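Local coordinates for protein soluble lytic murein transglycosylase (Escherichia coli, PDB 1QSA) that cleaves the glycosidic bonds between N-acetylmuramic acid and N-acetylglucosamine in peptidoglycan, forming a 1,6-anhydro bond in the muramic acid residue, at residues A[102-113]-A[135-145]; A[505-514]-A[528-536]. All coordinates share one frame; numbering follows the deposited sequence. Where two conformers were deposited one is given.

Both contacts lie in one all-alpha chain of 618 residues, and each joins two helices close in sequence. Interaction 1 comes first along the chain. It pairs helix 102-114 with helix 138-148 in the alpha-superhelix; helix 118-129 comes between them in sequence. Interaction 2 follows much later, in the Slt-type domain, where the end of helix 499-509 and the chain after it pack on helix 523-540. Their centres are about 49 Å apart and their nearest atoms about 31 Å. They share no helix. Interaction 1 is helix packing closed by the C106-C139 disulfide, away from the predicted active site. Interaction 2 belongs to the lysozyme-like domain that carries the predicted active-site residue E478.

Interaction 1. Residues A[102-113]-A[135-145]. With SO4 (sulfate ion), chain F.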
loop_
_atom_site.group_PDB
_atom_site.type_symbol
_atom_site.label_atom_id
_atom_site.label_comp_id
_atom_site.label_asym_id
_atom_site.label_seq_id
_atom_site.Cartn_x
_atom_site.Cartn_y
_atom_site.Cartn_z
ATOM N N THR A 102 -16.923 -0.328 -10.301
ATOM C CA THR A 102 -17.770 -1.452 -9.943
ATOM C C THR A 102 -19.218 -1.022 -9.802
ATOM O O THR A 102 -20.110 -1.697 -10.333
ATOM C CB THR A 102 -17.314 -2.110 -8.636
ATOM O OG1 THR A 102 -15.939 -2.475 -8.766
ATOM C CG2 THR A 102 -18.126 -3.364 -8.372
ATOM N N GLU A 103 -19.451 0.121 -9.158
ATOM C CA GLU A 103 -20.815 0.621 -8.964
ATOM C C GLU A 103 -21.499 0.857 -10.312
ATOM O O GLU A 103 -22.631 0.412 -10.524
ATOM C CB GLU A 103 -20.834 1.901 -8.127
ATOM C CG GLU A 103 -22.247 2.376 -7.815
ATOM C CD GLU A 103 -22.281 3.657 -6.999
ATOM O OE1 GLU A 103 -21.210 4.148 -6.568
ATOM O OE2 GLU A 103 -23.394 4.188 -6.798
ATOM N N ALA A 104 -20.785 1.494 -11.243
ATOM C CA ALA A 104 -21.329 1.740 -12.585
ATOM C C ALA A 104 -21.576 0.411 -13.318
ATOM O O ALA A 104 -22.548 0.291 -14.070
ATOM C CB ALA A 104 -20.385 2.636 -13.405
ATOM N N GLN A 105 -20.723 -0.590 -13.094
ATOM C CA GLN A 105 -20.898 -1.895 -13.747
ATOM C C GLN A 105 -22.161 -2.579 -13.228
ATOM O O GLN A 105 -22.904 -3.188 -14.004
ATOM C CB GLN A 105 -19.668 -2.771 -13.527
ATOM C CG GLN A 105 -18.449 -2.266 -14.304
ATOM C CD GLN A 105 -17.157 -2.920 -13.854
ATOM O OE1 GLN A 105 -17.164 -3.851 -13.045
ATOM N NE2 GLN A 105 -16.038 -2.449 -14.396
ATOM N N CYS A 106 -22.402 -2.466 -11.920
ATOM C CA CYS A 106 -23.605 -3.035 -11.307
ATOM C C CYS A 106 -24.829 -2.431 -12.001
ATOM O O CYS A 106 -25.774 -3.128 -12.359
ATOM C CB CYS A 106 -23.690 -2.679 -9.828
ATOM S SG CYS A 106 -22.381 -3.355 -8.753
ATOM N N ASN A 107 -24.797 -1.121 -12.203
ATOM C CA ASN A 107 -25.915 -0.439 -12.841
ATOM C C ASN A 107 -26.050 -0.759 -14.332
ATOM O O ASN A 107 -27.165 -0.877 -14.857
ATOM C CB ASN A 107 -25.812 1.069 -12.591
ATOM C CG ASN A 107 -26.204 1.438 -11.169
ATOM O OD1 ASN A 107 -27.178 0.904 -10.627
ATOM N ND2 ASN A 107 -25.471 2.363 -10.568
ATOM N N TYR A 108 -24.911 -0.947 -14.994
ATOM C CA TYR A 108 -24.873 -1.286 -16.417
ATOM C C TYR A 108 -25.564 -2.634 -16.640
ATOM O O TYR A 108 -26.406 -2.774 -17.541
ATOM C CB TYR A 108 -23.414 -1.355 -16.876
ATOM C CG TYR A 108 -23.197 -1.854 -18.291
ATOM C CD1 TYR A 108 -23.254 -0.972 -19.382
ATOM C CD2 TYR A 108 -22.891 -3.196 -18.546
ATOM C CE1 TYR A 108 -23.002 -1.413 -20.688
ATOM C CE2 TYR A 108 -22.638 -3.650 -19.855
ATOM C CZ TYR A 108 -22.690 -2.750 -20.916
ATOM O OH TYR A 108 -22.394 -3.190 -22.193
ATOM N N TYR A 109 -25.201 -3.635 -15.835
ATOM C CA TYR A 109 -25.830 -4.946 -15.983
ATOM C C TYR A 109 -27.291 -4.965 -15.575
ATOM O O TYR A 109 -28.084 -5.669 -16.193
ATOM C CB TYR A 109 -25.001 -6.031 -15.308
ATOM C CG TYR A 109 -23.733 -6.244 -16.088
ATOM C CD1 TYR A 109 -23.788 -6.741 -17.395
ATOM C CD2 TYR A 109 -22.494 -5.890 -15.564
ATOM C CE1 TYR A 109 -22.649 -6.877 -18.154
ATOM C CE2 TYR A 109 -21.330 -6.019 -16.332
ATOM C CZ TYR A 109 -21.424 -6.517 -17.622
ATOM O OH TYR A 109 -20.297 -6.674 -18.387
ATOM N N TYR A 110 -27.675 -4.147 -14.595
ATOM C CA TYR A 110 -29.089 -4.087 -14.215
ATOM C C TYR A 110 -29.840 -3.427 -15.393
ATOM O O TYR A 110 -30.962 -3.824 -15.727
ATOM C CB TYR A 110 -29.289 -3.279 -12.934
ATOM C CG TYR A 110 -30.695 -3.345 -12.386
ATOM C CD1 TYR A 110 -31.189 -4.518 -11.802
ATOM C CD2 TYR A 110 -31.527 -2.230 -12.426
ATOM C CE1 TYR A 110 -32.471 -4.572 -11.266
ATOM C CE2 TYR A 110 -32.817 -2.271 -11.891
ATOM C CZ TYR A 110 -33.280 -3.445 -11.312
ATOM O OH TYR A 110 -34.554 -3.472 -10.771
ATOM N N ALA A 111 -29.205 -2.450 -16.050
ATOM C CA ALA A 111 -29.826 -1.800 -17.218
ATOM C C ALA A 111 -30.018 -2.832 -18.339
ATOM O O ALA A 111 -31.011 -2.779 -19.073
ATOM C CB ALA A 111 -28.972 -0.640 -17.715
ATOM N N LYS A 112 -29.050 -3.736 -18.496
ATOM C CA LYS A 112 -29.135 -4.798 -19.507
ATOM C C LYS A 112 -30.358 -5.678 -19.218
ATOM O O LYS A 112 -31.132 -5.966 -20.123
ATOM C CB LYS A 112 -27.846 -5.628 -19.516
ATOM C CG LYS A 112 -26.672 -4.940 -20.211
ATOM C CD LYS A 112 -26.811 -5.004 -21.728
ATOM C CE LYS A 112 -25.663 -4.296 -22.444
ATOM N NZ LYS A 112 -25.664 -4.605 -23.911
ATOM N N TRP A 113 -30.556 -6.066 -17.959
ATOM C CA TRP A 113 -31.723 -6.881 -17.603
ATOM C C TRP A 113 -33.033 -6.143 -17.915
ATOM O O TRP A 113 -33.981 -6.725 -18.471
ATOM C CB TRP A 113 -31.693 -7.244 -16.114
ATOM C CG TRP A 113 -32.951 -7.917 -15.654
ATOM C CD1 TRP A 113 -33.353 -9.199 -15.935
ATOM C CD2 TRP A 113 -33.986 -7.336 -14.855
ATOM N NE1 TRP A 113 -34.577 -9.440 -15.354
ATOM C CE2 TRP A 113 -34.986 -8.317 -14.685
ATOM C CE3 TRP A 113 -34.166 -6.079 -14.266
ATOM C CZ2 TRP A 113 -36.157 -8.079 -13.942
ATOM C CZ3 TRP A 113 -35.329 -5.835 -13.529
ATOM C CH2 TRP A 113 -36.309 -6.835 -13.374
ATOM N N GLN A 135 -19.620 -5.694 -2.180
ATOM C CA GLN A 135 -19.766 -4.886 -3.395
ATOM C C GLN A 135 -20.708 -3.687 -3.192
ATOM O O GLN A 135 -21.392 -3.597 -2.173
ATOM C CB GLN A 135 -20.268 -5.793 -4.534
ATOM C CG GLN A 135 -19.268 -6.856 -4.966
ATOM C CD GLN A 135 -18.117 -6.279 -5.790
ATOM O OE1 GLN A 135 -17.457 -5.317 -5.386
ATOM N NE2 GLN A 135 -17.898 -6.848 -6.967
ATOM N N PRO A 136 -20.741 -2.739 -4.153
ATOM C CA PRO A 136 -21.624 -1.573 -4.006
ATOM C C PRO A 136 -23.088 -1.952 -3.766
ATOM O O PRO A 136 -23.567 -2.978 -4.259
ATOM C CB PRO A 136 -21.456 -0.830 -5.344
ATOM C CG PRO A 136 -20.036 -1.131 -5.724
ATOM C CD PRO A 136 -19.905 -2.621 -5.362
ATOM N N ASN A 137 -23.792 -1.100 -3.021
ATOM C CA ASN A 137 -25.209 -1.310 -2.726
ATOM C C ASN A 137 -25.979 -1.418 -4.046
ATOM O O ASN A 137 -26.981 -2.128 -4.124
ATOM C CB ASN A 137 -25.745 -0.160 -1.858
ATOM C CG ASN A 137 -27.226 -0.301 -1.533
ATOM O OD1 ASN A 137 -28.010 0.577 -1.854
ATOM N ND2 ASN A 137 -27.609 -1.402 -0.893
ATOM N N ALA A 138 -25.469 -0.760 -5.092
ATOM C CA ALA A 138 -26.089 -0.791 -6.426
ATOM C C ALA A 138 -26.215 -2.212 -7.001
ATOM O O ALA A 138 -27.076 -2.480 -7.839
ATOM C CB ALA A 138 -25.296 0.092 -7.399
ATOM N N CYS A 139 -25.318 -3.110 -6.594
ATOM C CA CYS A 139 -25.354 -4.484 -7.085
ATOM C C CYS A 139 -26.438 -5.333 -6.446
ATOM O O CYS A 139 -26.798 -6.384 -6.989
ATOM C CB CYS A 139 -23.984 -5.171 -6.903
ATOM S SG CYS A 139 -22.987 -5.276 -8.437
ATOM N N ASP A 140 -26.970 -4.892 -5.308
ATOM C CA ASP A 140 -27.997 -5.687 -4.631
ATOM C C ASP A 140 -29.208 -5.992 -5.513
ATOM O O ASP A 140 -29.634 -7.155 -5.610
ATOM C CB ASP A 140 -28.414 -5.022 -3.314
ATOM C CG ASP A 140 -27.285 -5.023 -2.276
ATOM O OD1 ASP A 140 -26.321 -5.815 -2.413
ATOM O OD2 ASP A 140 -27.371 -4.239 -1.313
ATOM N N LYS A 141 -29.723 -4.979 -6.202
ATOM C CA LYS A 141 -30.882 -5.186 -7.080
ATOM C C LYS A 141 -30.549 -6.154 -8.236
ATOM O O LYS A 141 -31.398 -6.941 -8.673
ATOM C CB LYS A 141 -31.403 -3.840 -7.608
ATOM C CG LYS A 141 -30.381 -3.008 -8.398
ATOM C CD LYS A 141 -30.995 -1.645 -8.781
ATOM C CE LYS A 141 -30.023 -0.791 -9.586
ATOM N NZ LYS A 141 -28.837 -0.403 -8.767
ATOM N N LEU A 142 -29.304 -6.106 -8.700
ATOM C CA LEU A 142 -28.837 -6.971 -9.781
ATOM C C LEU A 142 -28.729 -8.422 -9.307
ATOM O O LEU A 142 -29.181 -9.330 -9.996
ATOM C CB LEU A 142 -27.473 -6.500 -10.315
ATOM C CG LEU A 142 -26.821 -7.413 -11.370
ATOM C CD1 LEU A 142 -27.662 -7.510 -12.665
ATOM C CD2 LEU A 142 -25.410 -6.902 -11.673
ATOM N N PHE A 143 -28.120 -8.629 -8.136
ATOM C CA PHE A 143 -27.973 -9.969 -7.588
ATOM C C PHE A 143 -29.354 -10.555 -7.284
ATOM O O PHE A 143 -29.561 -11.757 -7.408
ATOM C CB PHE A 143 -27.113 -9.948 -6.309
ATOM C CG PHE A 143 -25.683 -9.536 -6.533
ATOM C CD1 PHE A 143 -25.058 -9.754 -7.762
ATOM C CD2 PHE A 143 -24.945 -8.949 -5.495
ATOM C CE1 PHE A 143 -23.716 -9.401 -7.965
ATOM C CE2 PHE A 143 -23.606 -8.593 -5.680
ATOM C CZ PHE A 143 -22.986 -8.816 -6.911
ATOM N N SER A 144 -30.281 -9.695 -6.866
ATOM C CA SER A 144 -31.649 -10.108 -6.543
ATOM C C SER A 144 -32.389 -10.625 -7.778
ATOM O O SER A 144 -32.948 -11.725 -7.746
ATOM C CB SER A 144 -32.421 -8.946 -5.918
ATOM O OG SER A 144 -33.707 -9.372 -5.515
ATOM N N VAL A 145 -32.391 -9.859 -8.871
ATOM C CA VAL A 145 -33.091 -10.316 -10.082
ATOM C C VAL A 145 -32.394 -11.517 -10.714
ATOM O O VAL A 145 -33.051 -12.398 -11.288
ATOM C CB VAL A 145 -33.324 -9.173 -11.138
ATOM C CG1 VAL A 145 -34.222 -8.085 -10.546
ATOM C CG2 VAL A 145 -32.006 -8.583 -11.638
HETATM S S SO4 F . -35.913 -13.057 -16.783
HETATM O O1 SO4 F . -36.137 -14.338 -16.076
HETATM O O2 SO4 F . -35.464 -12.059 -15.787
HETATM O O3 SO4 F . -34.899 -13.250 -17.842
HETATM O O4 SO4 F . -37.175 -12.603 -17.394
#
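The aliphatic chain of K141 runs across one face of the Y110 ring, and V145 CG1 sits at the edge of that ring. V145 also lies over a face of the W113 indole, with CG1 3.8 Å from the centre of its six-membered ring. At the indole edge, W113 NE1 donates a hydrogen bond of 2.8 Å to O2 of a sulfate, probably from the crystallisation liquor. S118 OG also binds this ion. The setting is helix-on-helix packing in the alpha-superhelix, joined by a disulfide. The helices 102-113 and 138-145 run at 36° to each other. Their axes approach to 8.3 Å.

On Y110, K141 CD stands 3.7 Å from the ring centre in a CH-pi contact. Y110 also meets W88 edge-to-face. The K141 chain bends only at its end (chi4 -66°), which carries NZ past the ring to N107. K141 NZ donates to N107 OD1 at 2.8 Å, nearly along the C=O axis. It also donates to A138 O in the carbonyl plane, on a lone pair. N107 ND2 is bonded to N80 of helix 69-84, so both ends of the amide are held. With an alanine here instead of K141, N107 OD1 and A138 O would probably lose this donor and the Y110 face its aliphatic cover.

The L142 methyls reach Y109 and Y110: CD2 packs on Y109 CB, and CD1 lies near the backbone N of Y110. At the other end of the contact, P136 CD rests 3.6 Å from T102 CG2, while P136 CB and CG pack against E103 CB and its backbone N. A138 CB touches E103 CG and C106 CB. Beside it the disulfide is closed, C106 SG to C139 SG 2.0 Å, with a chi3 of -92°.

Interaction 2. Residues A[505-514]-A[528-536]; sequences TVKMFSIPGY and NIGTSYLQY
The helical segments 505-509 and 528-536 cross at 68°, axes 9.9 Å apart, with T505 and Y533 nearest in backbone. Both belong to the lysozyme-like Slt-type domain. A Schellman motif ends the first helix: S510 has positive phi (55°), and I511 N bonds back to V506 O. The chain then turns so that I511 and Y514 also face the second helix.

T505 sits at the crossing. Its methyl CG2 is anti to the backbone N (chi1 -66° for OG1) and packs between I529 O, S532 CB and the I529 methyl CG2. Its hydroxyl lies obliquely against the Y533 ring, T505 OG1 to Y533 CD1 3.3 Å. That hydroxyl is hydrogen-bonded to T501 O in its own helix. The Y533 side chain lies about 9 Å from that of E478, the predicted active-site residue. A glycerol, probably from the crystallisation liquor, lies about 4 Å from the Y533 side chain. The far side of the second helix packs on helix 468-479 through L534.

I529 CD1 touches V506 CG2 at 3.8 Å. The same methyl lies over a face of the Y514 ring, offset toward the rim, with I529 CD1 3.6 Å from Y514 CD1. I511 CD1 lies near S532 OG, and I511 CG2 lies beside N528 ND2. No hydrogen bond joins the two segments.

F509 lies with one face over S532 CB, which is 3.8 Å from the ring centre, while Y536 CB meets its edge. M508 and S532 were each modelled in two conformers, and their contacts here describe one of them. M508 makes a Met-aromatic contact above a face of Y536, with M508 SD 4.1 Å from the ring centre. The methyl M508 CE lies over the same ring, offset toward the rim near Y536 CD1 and CG.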
loop_
_atom_site.group_PDB
_atom_site.type_symbol
_atom_site.label_atom_id
_atom_site.label_comp_id
_atom_site.label_asym_id
_atom_site.label_seq_id
_atom_site.Cartn_x
_atom_site.Cartn_y
_atom_site.Cartn_z
ATOM N N THR A 505 2.834 15.952 19.835
ATOM C CA THR A 505 4.146 16.549 19.566
ATOM C C THR A 505 4.148 18.050 19.875
ATOM O O THR A 505 5.070 18.573 20.502
ATOM C CB THR A 505 4.554 16.301 18.085
ATOM O OG1 THR A 505 4.747 14.896 17.883
ATOM C CG2 THR A 505 5.845 17.031 17.742
ATOM N N VAL A 506 3.109 18.738 19.421
ATOM C CA VAL A 506 2.969 20.168 19.660
ATOM C C VAL A 506 2.934 20.456 21.166
ATOM O O VAL A 506 3.522 21.435 21.621
ATOM C CB VAL A 506 1.705 20.688 18.933
ATOM C CG1 VAL A 506 1.229 22.010 19.495
ATOM C CG2 VAL A 506 2.002 20.772 17.429
ATOM N N LYS A 507 2.312 19.576 21.945
ATOM C CA LYS A 507 2.275 19.775 23.400
ATOM C C LYS A 507 3.640 19.491 24.044
ATOM O O LYS A 507 4.146 20.291 24.844
ATOM C CB LYS A 507 1.207 18.896 24.042
ATOM C CG LYS A 507 1.176 18.991 25.572
ATOM C CD LYS A 507 -0.004 18.228 26.121
ATOM C CE LYS A 507 -0.092 18.344 27.638
ATOM N NZ LYS A 507 -1.338 17.690 28.142
ATOM N N MET A 508 4.254 18.370 23.658
ATOM C CA MET A 508 5.558 17.980 24.202
ATOM C C MET A 508 6.677 18.991 23.937
ATOM O O MET A 508 7.521 19.220 24.804
ATOM C CB MET A 508 5.999 16.623 23.627
ATOM C CG MET A 508 5.507 15.383 24.372
ATOM S SD MET A 508 6.411 13.864 23.870
ATOM C CE MET A 508 7.759 14.557 22.898
ATOM N N PHE A 509 6.685 19.582 22.743
ATOM C CA PHE A 509 7.719 20.523 22.318
ATOM C C PHE A 509 7.308 21.997 22.478
ATOM O O PHE A 509 8.090 22.885 22.142
ATOM C CB PHE A 509 8.057 20.309 20.825
ATOM C CG PHE A 509 8.938 19.112 20.535
ATOM C CD1 PHE A 509 8.455 17.802 20.693
ATOM C CD2 PHE A 509 10.259 19.300 20.098
ATOM C CE1 PHE A 509 9.270 16.704 20.435
ATOM C CE2 PHE A 509 11.096 18.202 19.835
ATOM C CZ PHE A 509 10.602 16.904 20.006
ATOM N N SER A 510 6.075 22.241 22.920
ATOM C CA SER A 510 5.553 23.607 23.087
ATOM C C SER A 510 5.684 24.392 21.775
ATOM O O SER A 510 6.276 25.485 21.719
ATOM C CB SER A 510 6.273 24.321 24.228
ATOM O OG SER A 510 6.122 23.605 25.439
ATOM N N ILE A 511 5.201 23.768 20.701
ATOM C CA ILE A 511 5.225 24.360 19.365
ATOM C C ILE A 511 3.996 25.248 19.223
ATOM O O ILE A 511 2.870 24.812 19.480
ATOM C CB ILE A 511 5.170 23.253 18.283
ATOM C CG1 ILE A 511 6.367 22.314 18.455
ATOM C CG2 ILE A 511 5.077 23.864 16.876
ATOM C CD1 ILE A 511 6.342 21.079 17.526
ATOM N N PRO A 512 4.195 26.505 18.807
ATOM C CA PRO A 512 3.088 27.447 18.637
ATOM C C PRO A 512 2.406 27.379 17.265
ATOM O O PRO A 512 2.976 26.863 16.300
ATOM C CB PRO A 512 3.781 28.800 18.797
ATOM C CG PRO A 512 5.099 28.577 18.123
ATOM C CD PRO A 512 5.491 27.142 18.491
ATOM N N GLY A 513 1.181 27.894 17.209
ATOM C CA GLY A 513 0.447 27.993 15.958
ATOM C C GLY A 513 -0.310 26.852 15.328
ATOM O O GLY A 513 -0.850 27.027 14.234
ATOM N N TYR A 514 -0.396 25.716 16.006
ATOM C CA TYR A 514 -1.103 24.564 15.464
ATOM C C TYR A 514 -2.501 24.386 16.071
ATOM O O TYR A 514 -2.643 24.164 17.272
ATOM C CB TYR A 514 -0.267 23.293 15.681
ATOM C CG TYR A 514 -0.877 22.055 15.063
ATOM C CD1 TYR A 514 -0.858 21.865 13.677
ATOM C CD2 TYR A 514 -1.472 21.068 15.855
ATOM C CE1 TYR A 514 -1.411 20.726 13.099
ATOM C CE2 TYR A 514 -2.035 19.923 15.279
ATOM C CZ TYR A 514 -1.996 19.764 13.902
ATOM O OH TYR A 514 -2.529 18.634 13.321
ATOM N N ASN A 528 8.023 21.013 10.289
ATOM C CA ASN A 528 8.225 21.486 11.665
ATOM C C ASN A 528 7.793 20.395 12.674
ATOM O O ASN A 528 8.600 19.912 13.491
ATOM C CB ASN A 528 7.390 22.764 11.855
ATOM C CG ASN A 528 7.553 23.395 13.239
ATOM O OD1 ASN A 528 8.455 23.047 14.002
ATOM N ND2 ASN A 528 6.668 24.332 13.564
ATOM N N ILE A 529 6.537 19.951 12.574
ATOM C CA ILE A 529 6.012 18.957 13.505
ATOM C C ILE A 529 6.630 17.572 13.324
ATOM O O ILE A 529 6.924 16.875 14.305
ATOM C CB ILE A 529 4.469 18.901 13.411
ATOM C CG1 ILE A 529 3.905 20.261 13.833
ATOM C CG2 ILE A 529 3.896 17.780 14.311
ATOM C CD1 ILE A 529 2.402 20.426 13.643
ATOM N N GLY A 530 6.896 17.212 12.073
ATOM C CA GLY A 530 7.474 15.909 11.781
ATOM C C GLY A 530 8.914 15.794 12.235
ATOM O O GLY A 530 9.298 14.780 12.837
ATOM N N THR A 531 9.731 16.812 11.966
ATOM C CA THR A 531 11.133 16.768 12.426
ATOM C C THR A 531 11.185 16.761 13.960
ATOM O O THR A 531 12.079 16.178 14.558
ATOM C CB THR A 531 12.003 17.942 11.902
ATOM O OG1 THR A 531 11.438 19.206 12.287
ATOM C CG2 THR A 531 12.182 17.859 10.384
ATOM N N SER A 532 10.221 17.418 14.590
ATOM C CA SER A 532 10.141 17.433 16.047
ATOM C C SER A 532 9.862 16.020 16.590
ATOM O O SER A 532 10.600 15.535 17.446
ATOM C CB SER A 532 9.092 18.426 16.544
ATOM O OG SER A 532 9.571 19.751 16.391
ATOM N N TYR A 533 8.873 15.320 16.032
ATOM C CA TYR A 533 8.590 13.964 16.520
ATOM C C TYR A 533 9.758 13.022 16.210
ATOM O O TYR A 533 10.155 12.203 17.051
ATOM C CB TYR A 533 7.296 13.414 15.921
ATOM C CG TYR A 533 6.876 12.106 16.578
ATOM C CD1 TYR A 533 6.513 12.071 17.928
ATOM C CD2 TYR A 533 6.950 10.900 15.882
ATOM C CE1 TYR A 533 6.246 10.852 18.574
ATOM C CE2 TYR A 533 6.682 9.674 16.523
ATOM C CZ TYR A 533 6.342 9.664 17.862
ATOM O OH TYR A 533 6.158 8.454 18.513
ATOM N N LEU A 534 10.332 13.163 15.015
ATOM C CA LEU A 534 11.460 12.318 14.614
ATOM C C LEU A 534 12.642 12.533 15.561
ATOM O O LEU A 534 13.274 11.570 16.006
ATOM C CB LEU A 534 11.845 12.627 13.165
ATOM C CG LEU A 534 12.890 11.700 12.519
ATOM C CD1 LEU A 534 12.401 10.250 12.508
ATOM C CD2 LEU A 534 13.200 12.189 11.109
ATOM N N GLN A 535 12.898 13.791 15.925
ATOM C CA GLN A 535 13.977 14.114 16.864
ATOM C C GLN A 535 13.671 13.495 18.240
ATOM O O GLN A 535 14.566 12.981 18.912
ATOM C CB GLN A 535 14.131 15.641 16.985
ATOM C CG GLN A 535 15.002 16.113 18.159
ATOM C CD GLN A 535 16.430 15.604 18.130
ATOM O OE1 GLN A 535 17.025 15.413 17.070
ATOM N NE2 GLN A 535 16.999 15.412 19.312
ATOM N N TYR A 536 12.396 13.503 18.630
ATOM C CA TYR A 536 11.980 12.926 19.903
ATOM C C TYR A 536 12.322 11.432 19.969
ATOM O O TYR A 536 12.985 10.998 20.913
ATOM C CB TYR A 536 10.476 13.149 20.131
ATOM C CG TYR A 536 9.881 12.316 21.255
ATOM C CD1 TYR A 536 10.296 12.470 22.577
ATOM C CD2 TYR A 536 8.910 11.356 20.982
ATOM C CE1 TYR A 536 9.744 11.673 23.606
ATOM C CE2 TYR A 536 8.365 10.569 21.990
ATOM C CZ TYR A 536 8.779 10.731 23.290
ATOM O OH TYR A 536 8.197 9.957 24.272
#